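Long-range contacts in soluble cytochrome b558 (Ectothiorhodospira shaposhnikovii, PDB 1CXY), which probably carries electrons as a small soluble b-type cytochrome, binding a heme in a fold of the cytochrome b5 family: residues A[24-29]-A[55-60]; A[33-38]-A[76-81]. One frame throughout, in Å; residues are numbered along the deposited sequence. Where two conformers were deposited one is given.

Contact 1: A[24-29]-A[55-60]. With HEM (protoporphyrin IX containing Fe), chain B.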
# COMPACT_ATOMS: atom_id res chain seq x y z
N CYS A 24 4.11 -7.51 2.93
CA CYS A 24 2.94 -6.72 2.58
C CYS A 24 3.10 -5.84 1.36
O CYS A 24 3.79 -4.81 1.46
CB CYS A 24 2.66 -5.83 3.81
SG CYS A 24 1.21 -4.74 3.66
N TRP A 25 2.51 -6.25 0.24
CA TRP A 25 2.53 -5.40 -0.97
C TRP A 25 1.12 -4.87 -1.19
O TRP A 25 0.12 -5.46 -0.74
CB TRP A 25 2.92 -6.22 -2.20
CG TRP A 25 4.35 -6.67 -2.28
CD1 TRP A 25 5.32 -6.69 -1.33
CD2 TRP A 25 4.96 -7.24 -3.46
NE1 TRP A 25 6.51 -7.20 -1.83
CE2 TRP A 25 6.28 -7.56 -3.15
CE3 TRP A 25 4.47 -7.48 -4.75
CZ2 TRP A 25 7.15 -8.16 -4.06
CZ3 TRP A 25 5.32 -8.06 -5.69
CH2 TRP A 25 6.65 -8.37 -5.33
N MET A 26 1.00 -3.70 -1.81
CA MET A 26 -0.34 -3.22 -2.17
C MET A 26 -0.33 -2.65 -3.58
O MET A 26 0.74 -2.27 -4.03
CB MET A 26 -0.84 -2.07 -1.30
CG MET A 26 -1.01 -2.46 0.15
SD MET A 26 -1.67 -1.06 1.08
CE MET A 26 -1.45 -1.80 2.72
N ALA A 27 -1.50 -2.57 -4.18
CA ALA A 27 -1.61 -1.88 -5.47
C ALA A 27 -2.48 -0.64 -5.19
O ALA A 27 -3.57 -0.75 -4.59
CB ALA A 27 -2.23 -2.74 -6.56
N ILE A 28 -2.02 0.54 -5.56
CA ILE A 28 -2.74 1.81 -5.34
C ILE A 28 -2.57 2.64 -6.62
O ILE A 28 -1.43 2.80 -7.08
CB ILE A 28 -2.21 2.61 -4.16
CG1 ILE A 28 -2.47 1.89 -2.83
CG2 ILE A 28 -2.82 4.02 -4.08
CD1 ILE A 28 -1.63 2.40 -1.67
N HIS A 29 -3.67 3.11 -7.22
CA HIS A 29 -3.56 3.90 -8.44
C HIS A 29 -2.75 3.24 -9.55
O HIS A 29 -1.95 3.91 -10.22
CB HIS A 29 -2.95 5.27 -8.12
CG HIS A 29 -3.86 6.14 -7.30
ND1 HIS A 29 -5.20 6.24 -7.60
CD2 HIS A 29 -3.61 6.95 -6.25
CE1 HIS A 29 -5.75 7.06 -6.71
NE2 HIS A 29 -4.84 7.47 -5.87
N GLN A 55 -3.65 -6.41 -1.48
CA GLN A 55 -4.81 -6.00 -2.23
C GLN A 55 -4.63 -4.73 -3.07
O GLN A 55 -3.81 -3.87 -2.78
CB GLN A 55 -6.00 -5.76 -1.26
CG GLN A 55 -6.37 -7.00 -0.44
CD GLN A 55 -7.07 -7.92 -1.44
OE1 GLN A 55 -7.86 -7.45 -2.26
NE2 GLN A 55 -6.84 -9.22 -1.42
N GLU A 56 -5.59 -4.58 -3.98
CA GLU A 56 -5.87 -3.28 -4.61
C GLU A 56 -6.57 -2.45 -3.52
O GLU A 56 -7.59 -2.86 -2.96
CB GLU A 56 -6.77 -3.50 -5.82
CG GLU A 56 -6.64 -2.38 -6.84
CD GLU A 56 -7.07 -1.02 -6.30
OE1 GLU A 56 -8.12 -0.92 -5.64
OE2 GLU A 56 -6.34 -0.05 -6.57
N SER A 57 -5.92 -1.34 -3.14
CA SER A 57 -6.31 -0.59 -1.97
C SER A 57 -6.52 0.91 -2.22
O SER A 57 -6.42 1.69 -1.28
CB SER A 57 -5.17 -0.74 -0.94
OG SER A 57 -4.87 -2.12 -0.71
N THR A 58 -6.83 1.28 -3.46
CA THR A 58 -6.99 2.70 -3.77
C THR A 58 -8.01 3.42 -2.92
O THR A 58 -7.76 4.52 -2.40
CB THR A 58 -7.27 2.87 -5.28
OG1 THR A 58 -6.17 2.40 -6.08
CG2 THR A 58 -7.50 4.34 -5.62
N GLU A 59 -9.21 2.84 -2.74
CA GLU A 59 -10.23 3.53 -1.95
C GLU A 59 -9.80 3.79 -0.51
O GLU A 59 -10.00 4.87 0.04
CB GLU A 59 -11.52 2.70 -1.96
CG GLU A 59 -12.62 3.31 -1.12
CD GLU A 59 -13.97 2.65 -1.34
OE1 GLU A 59 -14.80 3.26 -2.05
OE2 GLU A 59 -14.20 1.54 -0.83
N ALA A 60 -9.22 2.77 0.12
CA ALA A 60 -8.71 2.91 1.48
C ALA A 60 -7.62 3.98 1.52
O ALA A 60 -7.56 4.74 2.48
CB ALA A 60 -8.18 1.57 1.96
CHA HEM B . -2.53 8.24 8.81
CHB HEM B . -5.44 4.75 7.14
CHC HEM B . -1.98 3.38 4.06
CHD HEM B . 0.89 6.94 5.64
C1A HEM B . -3.58 7.35 8.70
C2A HEM B . -4.71 7.25 9.60
C3A HEM B . -5.52 6.30 9.11
C4A HEM B . -4.90 5.76 7.91
CMA HEM B . -6.87 5.80 9.67
CAA HEM B . -4.96 8.14 10.84
CBA HEM B . -6.16 9.14 10.72
CGA HEM B . -5.84 10.34 9.87
O1A HEM B . -4.63 10.63 9.69
O2A HEM B . -6.77 11.04 9.39
C1B HEM B . -4.77 4.10 6.12
C2B HEM B . -5.30 3.03 5.31
C3B HEM B . -4.36 2.67 4.44
C4B HEM B . -3.19 3.48 4.71
CMB HEM B . -6.75 2.51 5.45
CAB HEM B . -4.44 1.59 3.34
CBB HEM B . -3.92 1.75 2.12
C1C HEM B . -0.90 4.21 4.23
C2C HEM B . 0.35 4.14 3.50
C3C HEM B . 1.14 5.13 3.92
C4C HEM B . 0.40 5.87 4.94
CMC HEM B . 0.61 3.07 2.42
CAC HEM B . 2.55 5.57 3.47
CBC HEM B . 3.54 4.75 3.19
C1D HEM B . 0.19 7.61 6.62
C2D HEM B . 0.64 8.83 7.25
C3D HEM B . -0.32 9.19 8.12
C4D HEM B . -1.38 8.21 8.06
CMD HEM B . 1.98 9.53 6.95
CAD HEM B . -0.38 10.45 9.02
CBD HEM B . -1.43 11.42 8.41
CGD HEM B . -1.15 11.85 7.00
O1D HEM B . -2.04 11.81 6.12
O2D HEM B . -0.00 12.32 6.73
NA HEM B . -3.70 6.40 7.70
NB HEM B . -3.46 4.37 5.73
NC HEM B . -0.82 5.27 5.12
ND HEM B . -1.06 7.26 7.11
FE HEM B . -2.28 5.84 6.38
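The end of strand 23-28 and the loop leading into helix 58-63 run in the same direction, 30° apart end to end, and join in a single parallel beta bridge between Ala27 and Glu56, whose CA atoms lie 4.6 Å apart. Ala27 supplies both backbone bonds: its N donates almost straight to Gln55 O at 3.0 Å, and its O receives Ser57 N at 2.8 Å, nearly along the C=O axis. Gln55 O is gripped twice, because Ser57 OG also donates to it at 2.9 Å, well above the carbonyl plane. Ser57 occupies the N-cap position of the helix, yet its hydroxyl makes no capping bond; chi1 of -54° sets OG beside its own backbone N and turns it back to Gln55. In this cytochrome b5 fold the bridge fastens an inner strand of the antiparallel sheet to a wall of the heme pocket. Met26, extended beyond CG, passes Ser57 OG and brings SD within 3.7 Å of HEM CBB, while Ala60 meets the methyl CMB on the same pyrrole ring. The Cys24-Cys53 disulfide joins the strand covalently to the loop just before the bridge. Farther along, Thr58 OG1 works in both directions, accepting a straight bond from His29 N at 2.8 Å and donating to the syn lone pair of Glu56 OE2 at 2.5 Å. A valine here removes that hydroxyl and would probably leave His29 N without this acceptor and the bent Glu56 side chain less firmly held. Thr58 CG2, anti to the backbone N, approaches the His29 ring obliquely, 3.4 Å from CE1, and the two side chains cross at about a right angle; His29 NE2 is hydrogen-bonded to Glu62 on the same helix.

Contact 2: A[33-38]-A[76-81]. With HEM (protoporphyrin IX containing Fe), chain B.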
# COMPACT_ATOMS: atom_id res chain seq x y z
N TYR A 33 3.47 -1.40 -4.59
CA TYR A 33 4.36 -0.94 -3.54
C TYR A 33 4.70 -2.08 -2.58
O TYR A 33 3.81 -2.85 -2.19
CB TYR A 33 3.62 0.13 -2.69
CG TYR A 33 3.16 1.33 -3.49
CD1 TYR A 33 1.94 1.30 -4.15
CD2 TYR A 33 3.98 2.44 -3.64
CE1 TYR A 33 1.51 2.38 -4.92
CE2 TYR A 33 3.55 3.53 -4.40
CZ TYR A 33 2.35 3.47 -5.04
OH TYR A 33 1.94 4.54 -5.82
N ASP A 34 5.93 -2.17 -2.13
CA ASP A 34 6.34 -3.16 -1.14
C ASP A 34 6.47 -2.42 0.20
O ASP A 34 7.41 -1.68 0.44
CB ASP A 34 7.65 -3.82 -1.56
CG ASP A 34 8.15 -4.77 -0.47
OD1 ASP A 34 7.56 -4.85 0.62
OD2 ASP A 34 9.16 -5.44 -0.79
N LEU A 35 5.38 -2.51 0.96
CA LEU A 35 5.25 -1.72 2.18
C LEU A 35 5.64 -2.41 3.46
O LEU A 35 5.50 -1.87 4.57
CB LEU A 35 3.77 -1.26 2.22
CG LEU A 35 3.43 -0.19 1.17
CD1 LEU A 35 1.94 -0.12 0.87
CD2 LEU A 35 3.92 1.18 1.66
N THR A 36 6.27 -3.58 3.33
CA THR A 36 6.71 -4.37 4.49
C THR A 36 7.51 -3.59 5.52
O THR A 36 7.16 -3.57 6.72
CB THR A 36 7.48 -5.62 4.04
OG1 THR A 36 6.72 -6.27 3.03
CG2 THR A 36 7.66 -6.57 5.22
N PRO A 37 8.54 -2.84 5.15
CA PRO A 37 9.33 -2.04 6.07
C PRO A 37 8.50 -0.91 6.68
O PRO A 37 8.75 -0.53 7.83
CB PRO A 37 10.49 -1.47 5.24
CG PRO A 37 9.92 -1.49 3.84
CD PRO A 37 9.13 -2.78 3.79
N TYR A 38 7.50 -0.42 5.97
CA TYR A 38 6.72 0.72 6.50
C TYR A 38 5.69 0.32 7.53
O TYR A 38 5.37 1.12 8.42
CB TYR A 38 6.07 1.47 5.32
CG TYR A 38 5.33 2.70 5.83
CD1 TYR A 38 3.95 2.68 5.98
CD2 TYR A 38 6.05 3.80 6.26
CE1 TYR A 38 3.30 3.78 6.52
CE2 TYR A 38 5.40 4.90 6.79
CZ TYR A 38 4.03 4.87 6.93
OH TYR A 38 3.40 5.97 7.47
N ARG A 76 4.29 11.36 -0.52
CA ARG A 76 5.73 11.27 -0.79
C ARG A 76 6.32 10.04 -0.13
O ARG A 76 7.16 9.34 -0.71
CB ARG A 76 6.42 12.57 -0.36
CG ARG A 76 5.95 13.70 -1.30
CD ARG A 76 6.66 15.00 -0.99
NE ARG A 76 6.66 15.42 0.39
CZ ARG A 76 5.89 16.33 0.99
NH1 ARG A 76 4.94 16.99 0.35
NH2 ARG A 76 6.09 16.61 2.28
N LEU A 77 5.83 9.73 1.09
CA LEU A 77 6.32 8.54 1.78
C LEU A 77 5.87 7.28 1.04
O LEU A 77 6.68 6.36 0.88
CB LEU A 77 5.83 8.49 3.22
CG LEU A 77 6.31 9.56 4.20
CD1 LEU A 77 5.65 9.29 5.55
CD2 LEU A 77 7.82 9.54 4.34
N LEU A 78 4.63 7.24 0.54
CA LEU A 78 4.15 6.07 -0.20
C LEU A 78 5.02 5.81 -1.43
O LEU A 78 5.43 4.69 -1.68
CB LEU A 78 2.69 6.24 -0.63
CG LEU A 78 2.15 5.20 -1.64
CD1 LEU A 78 2.19 3.78 -1.05
CD2 LEU A 78 0.73 5.51 -2.09
N GLN A 79 5.34 6.89 -2.17
CA GLN A 79 6.11 6.71 -3.40
C GLN A 79 7.47 6.08 -3.20
O GLN A 79 7.93 5.31 -4.08
CB GLN A 79 6.28 8.04 -4.18
CG GLN A 79 6.60 7.67 -5.66
CD GLN A 79 6.96 8.92 -6.46
OE1 GLN A 79 8.11 9.32 -6.44
NE2 GLN A 79 5.97 9.49 -7.12
N ARG A 80 8.13 6.29 -2.08
CA ARG A 80 9.41 5.65 -1.79
C ARG A 80 9.29 4.13 -1.84
O ARG A 80 10.29 3.51 -2.19
CB ARG A 80 9.90 6.10 -0.41
CG ARG A 80 11.17 5.45 0.12
N TYR A 81 8.15 3.54 -1.53
CA TYR A 81 8.04 2.07 -1.49
C TYR A 81 7.59 1.50 -2.82
O TYR A 81 7.33 0.31 -2.94
CB TYR A 81 7.06 1.70 -0.36
CG TYR A 81 7.61 2.15 0.98
CD1 TYR A 81 7.07 3.30 1.57
CD2 TYR A 81 8.68 1.50 1.57
CE1 TYR A 81 7.59 3.75 2.77
CE2 TYR A 81 9.19 1.95 2.79
CZ TYR A 81 8.64 3.09 3.35
OH TYR A 81 9.15 3.58 4.54
CHA HEM B . -2.53 8.24 8.81
CHB HEM B . -5.44 4.75 7.14
CHC HEM B . -1.98 3.38 4.06
CHD HEM B . 0.89 6.94 5.64
C1A HEM B . -3.58 7.35 8.70
C2A HEM B . -4.71 7.25 9.60
C3A HEM B . -5.52 6.30 9.11
C4A HEM B . -4.90 5.76 7.91
CMA HEM B . -6.87 5.80 9.67
CAA HEM B . -4.96 8.14 10.84
CBA HEM B . -6.16 9.14 10.72
CGA HEM B . -5.84 10.34 9.87
O1A HEM B . -4.63 10.63 9.69
O2A HEM B . -6.77 11.04 9.39
C1B HEM B . -4.77 4.10 6.12
C2B HEM B . -5.30 3.03 5.31
C3B HEM B . -4.36 2.67 4.44
C4B HEM B . -3.19 3.48 4.71
CMB HEM B . -6.75 2.51 5.45
CAB HEM B . -4.44 1.59 3.34
CBB HEM B . -3.92 1.75 2.12
C1C HEM B . -0.90 4.21 4.23
C2C HEM B . 0.35 4.14 3.50
C3C HEM B . 1.14 5.13 3.92
C4C HEM B . 0.40 5.87 4.94
CMC HEM B . 0.61 3.07 2.42
CAC HEM B . 2.55 5.57 3.47
CBC HEM B . 3.54 4.75 3.19
C1D HEM B . 0.19 7.61 6.62
C2D HEM B . 0.64 8.83 7.25
C3D HEM B . -0.32 9.19 8.12
C4D HEM B . -1.38 8.21 8.06
CMD HEM B . 1.98 9.53 6.95
CAD HEM B . -0.38 10.45 9.02
CBD HEM B . -1.43 11.42 8.41
CGD HEM B . -1.15 11.85 7.00
O1D HEM B . -2.04 11.81 6.12
O2D HEM B . -0.00 12.32 6.73
NA HEM B . -3.70 6.40 7.70
NB HEM B . -3.46 4.37 5.73
NC HEM B . -0.82 5.27 5.12
ND HEM B . -1.06 7.26 7.11
FE HEM B . -2.28 5.84 6.38
O HOH W 1 9.62 2.32 7.06
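Tyr81, following helix 72-80, has the largest share of the area buried between 33-38 and 76-81. Its CB lies 3.5 Å from Asp34 O and also touches Leu35 CD2. With CG anti to the carbonyl carbon (chi1 -63°), the ring extends across Leu35, whose CD2 meets CG and CD1 obliquely. Tyr81 CD2 stays near Asp34 O, and Tyr81 CE2 meets Pro37 CG at 3.7 Å, the two side chains approaching tip to tip. CE1 and CZ lie against Tyr38: its CB sits over one face, 3.9 Å from the Tyr81 ring centroid, a CH-pi contact, while the two ring planes are inclined at 51°. At the tip, OH reaches the edge of the Tyr38 ring and shares a 2.9 Å hydrogen bond with a water that also donates weakly to Pro37 O. The backbone of Tyr81 adds one bond, Asp34 N to Tyr81 O at 3.0 Å in the carbonyl plane, where the end of strand 31-34 comes alongside the start of the antiparallel strand 82-85. A second CH-pi contact lies on the helix side, with Leu78 CD1 3.5 Å from the Tyr33 ring centroid and nearly above it. Leu35, Tyr38, Leu77 and Leu78 belong to the heme pocket. Tyr38 lays one face over the vinyl carbon HEM CBC and brings OH to 3.3 Å from HEM CHD; Leu35 CD1 meets HEM CMC, and Leu77 CD1 meets HEM CMD. Apart from the Tyr38 hydroxyl, these side chains meet the porphyrin with hydrocarbon groups and aromatic surface, a low-polarity lining that would probably disfavour the net charge of the ferric heme core relative to the neutral ferrous one, while the Tyr81 hydroxyl keeps its hydrogen bond to water.

In the fold
From the N terminus the chain lays down strand 23-28, turns at His29, and returns in strand 31-34 into 33-38. Contact 1 closes its loop when the chain comes back at 55-60; contact 2 closes a second one at 76-81. Because 33-38 falls inside the first loop and 76-81 beyond it, the two closures cross rather than nest. They share the sheet, where strands 23-28 and 31-34 are neighbours and Cys24 O lies 2.8 Å from Leu35 N, a probable hydrogen bond. Contact 1 ties this sheet to helix 58-63, contact 2 ties it to the end of helix 72-80, and both touch the heme.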